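Local coordinates for protein (thiaminase I) (Bacillus subtilis, PDB 3THI), which degrades thiamin as a transferase, replacing its thiazole part by base exchange with another nucleophile, and has a fold related to periplasmic binding proteins, at residues L22-W25 with Q26-E29; G153-T156 with K157-Y161; P183-D186 with K187-R190. All coordinates share one frame; numbering follows the deposited sequence.

How the contacts relate
All three contacts are local, made within single helices or at their first turns, and all are partly buried. Contact 2 lies nearest the middle, its centre 13 Å from the chain's centre; contacts 3 and 1 are farther out, at 23 and 26 Å. Contact 1, in the C-terminal part of helix 14-28, lies across the chain's centre from the others. Contacts 2 and 3 start the consecutive helices 154-169 and 186-199 and touch: Y161 OH is 2.8 Å from N185 N, probably a hydrogen bond. The outermost, 22-29, carries a salt bridge and a CH-pi contact, whereas 153-161 begins with a glycine N-cap and 183-190 with an asparagine side-chain cap.

Contact 1 of 3, residues L22-W25 with Q26-E29; sequences LDQW and QRQE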
ATOM      1  N   LEU A  22      -2.479 -10.488 -18.692  1.00 21.20           N
ATOM      2  CA  LEU A  22      -2.872 -11.385 -19.783  1.00 19.84           C
ATOM      3  C   LEU A  22      -2.102 -11.057 -21.053  1.00 18.39           C
ATOM      4  O   LEU A  22      -1.510 -11.938 -21.671  1.00 18.97           O
ATOM      5  CB  LEU A  22      -4.376 -11.287 -20.057  1.00 20.65           C
ATOM      6  CG  LEU A  22      -4.941 -12.257 -21.105  1.00 23.02           C
ATOM      7  CD1 LEU A  22      -4.927 -13.678 -20.542  1.00 20.48           C
ATOM      8  CD2 LEU A  22      -6.364 -11.852 -21.488  1.00 22.84           C
ATOM      9  N   ASP A  23      -2.067  -9.776 -21.403  1.00 17.88           N
ATOM     10  CA  ASP A  23      -1.361  -9.333 -22.593  1.00 17.10           C
ATOM     11  C   ASP A  23       0.121  -9.685 -22.525  1.00 17.68           C
ATOM     12  O   ASP A  23       0.659 -10.301 -23.448  1.00 17.50           O
ATOM     13  CB  ASP A  23      -1.538  -7.829 -22.786  1.00 19.86           C
ATOM     14  CG  ASP A  23      -0.917  -7.326 -24.071  1.00 22.39           C
ATOM     15  OD1 ASP A  23      -0.835  -8.101 -25.053  1.00 27.29           O
ATOM     16  OD2 ASP A  23      -0.517  -6.146 -24.097  1.00 25.21           O
ATOM     17  N   GLN A  24       0.777  -9.316 -21.429  1.00 15.82           N
ATOM     18  CA  GLN A  24       2.200  -9.615 -21.277  1.00 16.27           C
ATOM     19  C   GLN A  24       2.495 -11.122 -21.196  1.00 17.95           C
ATOM     20  O   GLN A  24       3.525 -11.583 -21.704  1.00 18.60           O
ATOM     21  CB  GLN A  24       2.782  -8.879 -20.073  1.00 13.88           C
ATOM     22  CG  GLN A  24       2.754  -7.376 -20.222  1.00 13.77           C
ATOM     23  CD  GLN A  24       3.638  -6.888 -21.343  1.00 17.17           C
ATOM     24  OE1 GLN A  24       4.703  -7.442 -21.594  1.00 18.64           O
ATOM     25  NE2 GLN A  24       3.205  -5.835 -22.020  1.00 22.22           N
ATOM     26  N   TRP A  25       1.595 -11.887 -20.578  1.00 15.90           N
ATOM     27  CA  TRP A  25       1.768 -13.337 -20.476  1.00 18.10           C
ATOM     28  C   TRP A  25       1.669 -13.980 -21.865  1.00 21.21           C
ATOM     29  O   TRP A  25       2.511 -14.794 -22.238  1.00 22.11           O
ATOM     30  CB  TRP A  25       0.705 -13.946 -19.568  1.00 14.31           C
ATOM     31  CG  TRP A  25       0.789 -15.448 -19.443  1.00 14.93           C
ATOM     32  CD1 TRP A  25      -0.174 -16.355 -19.790  1.00 17.87           C
ATOM     33  CD2 TRP A  25       1.864 -16.212 -18.869  1.00 16.48           C
ATOM     34  NE1 TRP A  25       0.226 -17.630 -19.457  1.00 17.59           N
ATOM     35  CE2 TRP A  25       1.473 -17.570 -18.892  1.00 15.95           C
ATOM     36  CE3 TRP A  25       3.122 -15.876 -18.343  1.00 12.13           C
ATOM     37  CZ2 TRP A  25       2.287 -18.595 -18.400  1.00 12.86           C
ATOM     38  CZ3 TRP A  25       3.933 -16.898 -17.858  1.00 10.37           C
ATOM     39  CH2 TRP A  25       3.510 -18.241 -17.891  1.00 12.56           C
ATOM     40  N   GLN A  26       0.633 -13.606 -22.618  1.00 21.01           N
ATOM     41  CA  GLN A  26       0.407 -14.123 -23.971  1.00 23.16           C
ATOM     42  C   GLN A  26       1.555 -13.870 -24.944  1.00 22.98           C
ATOM     43  O   GLN A  26       1.748 -14.632 -25.891  1.00 23.58           O
ATOM     44  CB  GLN A  26      -0.879 -13.538 -24.558  1.00 25.18           C
ATOM     45  CG  GLN A  26      -2.146 -14.215 -24.068  1.00 32.35           C
ATOM     46  CD  GLN A  26      -3.412 -13.536 -24.569  1.00 37.57           C
ATOM     47  OE1 GLN A  26      -3.410 -12.337 -24.886  1.00 37.98           O
ATOM     48  NE2 GLN A  26      -4.506 -14.296 -24.633  1.00 33.21           N
ATOM     49  N   ARG A  27       2.316 -12.804 -24.712  1.00 26.08           N
ATOM     50  CA  ARG A  27       3.430 -12.460 -25.589  1.00 27.97           C
ATOM     51  C   ARG A  27       4.563 -13.492 -25.583  1.00 28.87           C
ATOM     52  O   ARG A  27       5.222 -13.713 -26.605  1.00 26.03           O
ATOM     53  CB  ARG A  27       3.956 -11.050 -25.265  1.00 28.55           C
ATOM     54  CG  ARG A  27       2.933  -9.946 -25.551  1.00 29.83           C
ATOM     55  CD  ARG A  27       3.532  -8.542 -25.536  1.00 36.31           C
ATOM     56  NE  ARG A  27       2.493  -7.518 -25.696  1.00 40.50           N
ATOM     57  CZ  ARG A  27       2.639  -6.228 -25.387  1.00 43.96           C
ATOM     58  NH1 ARG A  27       3.790  -5.778 -24.901  1.00 42.71           N
ATOM     59  NH2 ARG A  27       1.620  -5.387 -25.532  1.00 40.41           N
ATOM     60  N   GLN A  28       4.745 -14.161 -24.447  1.00 28.16           N
ATOM     61  CA  GLN A  28       5.794 -15.165 -24.302  1.00 26.79           C
ATOM     62  C   GLN A  28       5.269 -16.577 -24.068  1.00 23.59           C
ATOM     63  O   GLN A  28       5.953 -17.548 -24.351  1.00 24.41           O
ATOM     64  CB  GLN A  28       6.788 -14.744 -23.206  1.00 33.64           C
ATOM     65  CG  GLN A  28       6.178 -13.949 -22.039  1.00 39.15           C
ATOM     66  CD  GLN A  28       6.893 -12.614 -21.773  1.00 42.25           C
ATOM     67  OE1 GLN A  28       6.803 -11.672 -22.567  1.00 44.20           O
ATOM     68  NE2 GLN A  28       7.586 -12.528 -20.640  1.00 39.65           N
ATOM     69  N   GLU A  29       4.023 -16.679 -23.618  1.00 23.25           N
ATOM     70  CA  GLU A  29       3.369 -17.966 -23.340  1.00 24.75           C
ATOM     71  C   GLU A  29       1.901 -17.970 -23.793  1.00 24.38           C
ATOM     72  O   GLU A  29       0.990 -18.116 -22.971  1.00 19.87           O
ATOM     73  CB  GLU A  29       3.423 -18.242 -21.841  1.00 22.38           C
ATOM     74  CG  GLU A  29       4.784 -18.656 -21.344  1.00 29.93           C
ATOM     75  CD  GLU A  29       5.194 -20.011 -21.878  1.00 35.27           C
ATOM     76  OE1 GLU A  29       4.296 -20.849 -22.110  1.00 40.69           O
ATOM     77  OE2 GLU A  29       6.408 -20.242 -22.076  1.00 39.33           O
TER
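D23 and R27, one helical turn apart, form a salt bridge in which carboxylate OD2 lies 2.7 Å from guanidinium NH2. The two planes stand 86° apart, so this is not the flat, two-pronged pairing; the second link, from R27 NE to D23 OD1, is weak at 3.4 Å. R27 reaches the acid with its chain extended from CG to NE, while D23 turns CG anti to its own nitrogen (chi1 -175°). Over one face of the guanidinium lies the Q24 amide, with NE2 2.9 Å from R27 NH1; both are donors as modelled, so the pair is no hydrogen bond.

On another side of the helix, E29 sets its CB over the six-membered ring of W25, 3.7 Å from the centroid and 16° off the ring normal, a CH-pi contact. CG continues across the ring toward CH2. The carboxylate goes on to a salt bridge with K280 of helix 275-286, and the indole NE1 is hydrogen-bonded to V32 O. L22 and Q26 add a looser contact, L22 CG to Q26 CD, 4.0 Å.

The backbone sets these spacings. Q26 N donates to L22 O at 2.9 Å, and W25 O receives both E29 N and Q28 N. W25 also packs on L281 and V284, joining helix 275-286 to the beta-alpha-beta unit of strand 2-6, helix 14-28 and strand 33-36. The chemistry of the contact is divided: E29 lays aliphatic carbon on a buried indole, while the perpendicular ion pair probably holds the R27 guanidinium less firmly than a two-pronged one would.

Contact 2 of 3, residues G153-T156 with K157-Y161; sequences GGTT and KASMY
T156 and M160 lie side by side on helix 154-169, pointing the same way, with CG2 of T156 4.1 Å from SD of M160. That closeness follows from the threonine's first torsion, which leaves OG1 beside its backbone nitrogen (chi1 -67°) and CG2 anti to it, and from the methionine's extended second torsion (chi2 177°), which carries SD to the methyl. K157 also runs back toward the helix start, but on another side. Its chain is extended until chi4, where it bends and brings NZ to 2.9 Å from G153 O, a weak hydrogen bond; K157 N also donates weakly to this oxygen, at 3.3 Å. G153 is the N-cap, and its positive phi of 92° would press a side chain against the preceding carbonyl. S159 OG comes back to within 2.9 Å of T155 O, which already accepts from S159 N at 2.8 Å. In the backbone, A158 N donates to G154 O and M160 N to T156 O, closing the first helical turns. Around this start, M160 and Y161 pack on L192 of helix 186-199, A158 meets W349 and L350 of helix 346-353, and K157 touches L361 of helix 357-361.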
ATOM      1  N   GLY A 153     -11.982   0.512   9.687  1.00 22.92           N
ATOM      2  CA  GLY A 153     -11.460  -0.843   9.571  1.00 22.76           C
ATOM      3  C   GLY A 153     -10.425  -1.117  10.648  1.00 21.38           C
ATOM      4  O   GLY A 153      -9.524  -0.291  10.872  1.00 18.85           O
ATOM      5  N   GLY A 154     -10.568  -2.267  11.313  1.00 18.05           N
ATOM      6  CA  GLY A 154      -9.669  -2.654  12.394  1.00 15.80           C
ATOM      7  C   GLY A 154      -8.234  -2.935  11.987  1.00 12.48           C
ATOM      8  O   GLY A 154      -7.308  -2.531  12.683  1.00 10.50           O
ATOM      9  N   THR A 155      -8.051  -3.578  10.841  1.00 12.23           N
ATOM     10  CA  THR A 155      -6.716  -3.910  10.366  1.00 14.74           C
ATOM     11  C   THR A 155      -5.947  -2.660   9.955  1.00 13.08           C
ATOM     12  O   THR A 155      -4.729  -2.592  10.139  1.00 13.51           O
ATOM     13  CB  THR A 155      -6.764  -4.970   9.222  1.00 15.00           C
ATOM     14  OG1 THR A 155      -7.354  -6.177   9.724  1.00 14.45           O
ATOM     15  CG2 THR A 155      -5.360  -5.288   8.708  1.00 16.32           C
ATOM     16  N   THR A 156      -6.656  -1.667   9.418  1.00 14.03           N
ATOM     17  CA  THR A 156      -6.019  -0.407   9.016  1.00 12.71           C
ATOM     18  C   THR A 156      -5.446   0.266  10.266  1.00 12.04           C
ATOM     19  O   THR A 156      -4.274   0.650  10.300  1.00 11.50           O
ATOM     20  CB  THR A 156      -7.026   0.550   8.357  1.00 13.05           C
ATOM     21  OG1 THR A 156      -7.462  -0.003   7.115  1.00 19.16           O
ATOM     22  CG2 THR A 156      -6.395   1.903   8.096  1.00 10.42           C
ATOM     23  N   LYS A 157      -6.288   0.391  11.289  1.00 10.05           N
ATOM     24  CA  LYS A 157      -5.889   0.988  12.551  1.00 12.19           C
ATOM     25  C   LYS A 157      -4.731   0.195  13.165  1.00 12.55           C
ATOM     26  O   LYS A 157      -3.740   0.779  13.605  1.00 12.88           O
ATOM     27  CB  LYS A 157      -7.063   0.999  13.523  1.00 12.36           C
ATOM     28  CG  LYS A 157      -8.236   1.845  13.103  1.00 18.29           C
ATOM     29  CD  LYS A 157      -9.330   1.746  14.153  1.00 18.28           C
ATOM     30  CE  LYS A 157     -10.682   2.102  13.614  1.00 14.51           C
ATOM     31  NZ  LYS A 157     -11.246   1.070  12.739  1.00 14.73           N
ATOM     32  N   ALA A 158      -4.863  -1.135  13.186  1.00 13.29           N
ATOM     33  CA  ALA A 158      -3.830  -2.019  13.733  1.00 10.03           C
ATOM     34  C   ALA A 158      -2.524  -1.822  12.980  1.00 10.11           C
ATOM     35  O   ALA A 158      -1.447  -1.799  13.573  1.00 11.58           O
ATOM     36  CB  ALA A 158      -4.272  -3.462  13.638  1.00  9.77           C
ATOM     37  N   SER A 159      -2.633  -1.651  11.669  1.00 13.97           N
ATOM     38  CA  SER A 159      -1.469  -1.421  10.824  1.00 15.31           C
ATOM     39  C   SER A 159      -0.831  -0.074  11.099  1.00 12.75           C
ATOM     40  O   SER A 159       0.388   0.035  11.136  1.00 16.31           O
ATOM     41  CB  SER A 159      -1.843  -1.510   9.348  1.00 14.89           C
ATOM     42  OG  SER A 159      -2.039  -2.852   8.977  1.00 18.03           O
ATOM     43  N   MET A 160      -1.651   0.955  11.270  1.00 10.40           N
ATOM     44  CA  MET A 160      -1.122   2.281  11.549  1.00 12.94           C
ATOM     45  C   MET A 160      -0.418   2.263  12.900  1.00 14.41           C
ATOM     46  O   MET A 160       0.657   2.844  13.063  1.00 13.18           O
ATOM     47  CB  MET A 160      -2.240   3.307  11.529  1.00 12.82           C
ATOM     48  CG  MET A 160      -2.806   3.515  10.149  1.00 14.44           C
ATOM     49  SD  MET A 160      -4.173   4.658  10.157  1.00 14.41           S
ATOM     50  CE  MET A 160      -3.313   6.219  10.319  1.00  7.52           C
ATOM     51  N   TYR A 161      -1.004   1.531  13.845  1.00 14.15           N
ATOM     52  CA  TYR A 161      -0.437   1.384  15.182  1.00 16.66           C
ATOM     53  C   TYR A 161       0.990   0.801  15.109  1.00 15.14           C
ATOM     54  O   TYR A 161       1.941   1.355  15.675  1.00 17.01           O
ATOM     55  CB  TYR A 161      -1.332   0.466  16.040  1.00 13.49           C
ATOM     56  CG  TYR A 161      -0.771   0.210  17.422  1.00 15.52           C
ATOM     57  CD1 TYR A 161      -0.999   1.114  18.462  1.00 14.36           C
ATOM     58  CD2 TYR A 161       0.054  -0.891  17.674  1.00 13.07           C
ATOM     59  CE1 TYR A 161      -0.416   0.938  19.717  1.00 14.04           C
ATOM     60  CE2 TYR A 161       0.647  -1.074  18.935  1.00 16.81           C
ATOM     61  CZ  TYR A 161       0.403  -0.150  19.945  1.00 16.15           C
ATOM     62  OH  TYR A 161       0.975  -0.306  21.179  1.00 15.32           O
TER

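Contact 3 of 3, residues P183-D186 with K187-R190; sequences PLND and KVIR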
ATOM      1  N   PRO A 183       0.681  -3.484  27.963  1.00 28.13           N
ATOM      2  CA  PRO A 183       0.204  -2.115  27.751  1.00 28.07           C
ATOM      3  C   PRO A 183       0.404  -1.605  26.322  1.00 26.49           C
ATOM      4  O   PRO A 183       1.389  -1.939  25.659  1.00 28.99           O
ATOM      5  CB  PRO A 183       1.055  -1.323  28.733  1.00 26.61           C
ATOM      6  CG  PRO A 183       2.382  -2.003  28.611  1.00 27.28           C
ATOM      7  CD  PRO A 183       1.991  -3.479  28.642  1.00 29.50           C
ATOM      8  N   LEU A 184      -0.543  -0.809  25.840  1.00 23.82           N
ATOM      9  CA  LEU A 184      -0.425  -0.247  24.499  1.00 23.51           C
ATOM     10  C   LEU A 184       0.584   0.878  24.584  1.00 22.32           C
ATOM     11  O   LEU A 184       0.797   1.431  25.658  1.00 23.44           O
ATOM     12  CB  LEU A 184      -1.770   0.306  24.020  1.00 21.68           C
ATOM     13  CG  LEU A 184      -2.803  -0.724  23.585  1.00 20.45           C
ATOM     14  CD1 LEU A 184      -4.130  -0.043  23.442  1.00 21.65           C
ATOM     15  CD2 LEU A 184      -2.373  -1.381  22.287  1.00 14.40           C
ATOM     16  N   ASN A 185       1.237   1.201  23.474  1.00 18.48           N
ATOM     17  CA  ASN A 185       2.196   2.293  23.499  1.00 21.64           C
ATOM     18  C   ASN A 185       1.401   3.594  23.507  1.00 23.70           C
ATOM     19  O   ASN A 185       0.618   3.856  22.593  1.00 24.58           O
ATOM     20  CB  ASN A 185       3.137   2.257  22.300  1.00 18.18           C
ATOM     21  CG  ASN A 185       4.146   3.386  22.328  1.00 19.43           C
ATOM     22  OD1 ASN A 185       3.794   4.551  22.157  1.00 20.79           O
ATOM     23  ND2 ASN A 185       5.404   3.051  22.578  1.00 21.30           N
ATOM     24  N   ASP A 186       1.605   4.400  24.546  1.00 25.07           N
ATOM     25  CA  ASP A 186       0.890   5.666  24.700  1.00 24.45           C
ATOM     26  C   ASP A 186       1.194   6.719  23.656  1.00 21.09           C
ATOM     27  O   ASP A 186       0.296   7.436  23.240  1.00 21.87           O
ATOM     28  CB  ASP A 186       1.097   6.227  26.105  1.00 30.54           C
ATOM     29  CG  ASP A 186       0.416   5.381  27.163  1.00 34.60           C
ATOM     30  OD1 ASP A 186      -0.833   5.303  27.132  1.00 36.61           O
ATOM     31  OD2 ASP A 186       1.127   4.777  27.998  1.00 37.14           O
ATOM     32  N   LYS A 187       2.459   6.827  23.258  1.00 19.97           N
ATOM     33  CA  LYS A 187       2.865   7.789  22.245  1.00 21.02           C
ATOM     34  C   LYS A 187       2.163   7.463  20.926  1.00 20.91           C
ATOM     35  O   LYS A 187       1.640   8.357  20.255  1.00 21.68           O
ATOM     36  CB  LYS A 187       4.384   7.750  22.043  1.00 23.44           C
ATOM     37  CG  LYS A 187       5.191   8.566  23.031  1.00 28.13           C
ATOM     38  CD  LYS A 187       6.685   8.291  22.858  1.00 35.69           C
ATOM     39  CE  LYS A 187       7.545   9.244  23.681  1.00 37.64           C
ATOM     40  NZ  LYS A 187       7.478  10.635  23.137  1.00 41.17           N
ATOM     41  N   VAL A 188       2.151   6.176  20.570  1.00 18.95           N
ATOM     42  CA  VAL A 188       1.519   5.719  19.340  1.00 17.88           C
ATOM     43  C   VAL A 188       0.036   6.023  19.388  1.00 18.15           C
ATOM     44  O   VAL A 188      -0.520   6.561  18.431  1.00 19.50           O
ATOM     45  CB  VAL A 188       1.727   4.208  19.113  1.00 18.82           C
ATOM     46  CG1 VAL A 188       0.971   3.739  17.872  1.00 17.50           C
ATOM     47  CG2 VAL A 188       3.194   3.913  18.946  1.00 15.60           C
ATOM     48  N   ILE A 189      -0.595   5.690  20.511  1.00 18.53           N
ATOM     49  CA  ILE A 189      -2.021   5.949  20.694  1.00 17.23           C
ATOM     50  C   ILE A 189      -2.300   7.453  20.609  1.00 15.45           C
ATOM     51  O   ILE A 189      -3.252   7.870  19.954  1.00 15.66           O
ATOM     52  CB  ILE A 189      -2.536   5.375  22.041  1.00 16.16           C
ATOM     53  CG1 ILE A 189      -2.533   3.842  21.986  1.00 18.23           C
ATOM     54  CG2 ILE A 189      -3.941   5.877  22.342  1.00 14.77           C
ATOM     55  CD1 ILE A 189      -3.414   3.268  20.883  1.00 17.18           C
ATOM     56  N   ARG A 190      -1.447   8.265  21.229  1.00 16.16           N
ATOM     57  CA  ARG A 190      -1.624   9.715  21.187  1.00 20.81           C
ATOM     58  C   ARG A 190      -1.518  10.204  19.750  1.00 18.85           C
ATOM     59  O   ARG A 190      -2.190  11.154  19.353  1.00 18.80           O
ATOM     60  CB  ARG A 190      -0.600  10.424  22.074  1.00 25.51           C
ATOM     61  CG  ARG A 190      -1.021  10.493  23.537  1.00 37.44           C
ATOM     62  CD  ARG A 190      -0.037  11.301  24.376  1.00 45.33           C
ATOM     63  NE  ARG A 190       1.165  10.549  24.742  1.00 49.08           N
ATOM     64  CZ  ARG A 190       2.406  11.026  24.658  1.00 50.78           C
ATOM     65  NH1 ARG A 190       2.629  12.255  24.207  1.00 51.99           N
ATOM     66  NH2 ARG A 190       3.427  10.291  25.077  1.00 50.50           N
TER
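N185 caps helix 186-199 at its N-terminus: its side-chain OD1 accepts from V188 N, the N-cap bond between a residue and the amide three positions on. The helix lies in the Thiaminase-1 family region and follows helix 154-169 in the chain.

Polar contacts come first. The capping bond is 2.8 Å from V188 N to N185 OD1, with an N-H...O angle of 164°. What puts OD1 there is the asparagine's first torsion: CG lies anti to the backbone nitrogen (chi1 -179°), and chi2 of -69° turns the oxygen over the first turn. The backbone oxygen of N185 is also used, accepting from I189 N at 3.0 Å, and D186 O takes R190 N at 2.8 Å. N185 thus meets the helix with both its oxygens, while its backbone nitrogen faces Y161 of helix 154-169. An alanine here would remove OD1, which would probably leave V188 N without its capping acceptor and fray the first turn.

Van der Waals packing is the second kind. The N185 and V188 side chains cross at about a right angle, and the CG2 methyl of V188 lies against the amide, 3.3 Å from N185 OD1. The apolar pair is L184 with I189: L184 CB rests 4.2 Å from I189 CG1, and both residues touch A360 of helix 357-361; L184 and V188 also pack on Y161.

Among charged side chains, D186 and R190 carry opposite charges that are not in contact. The R190 chain bends at chi3 and leaves its NE 3.6 Å from D186 O.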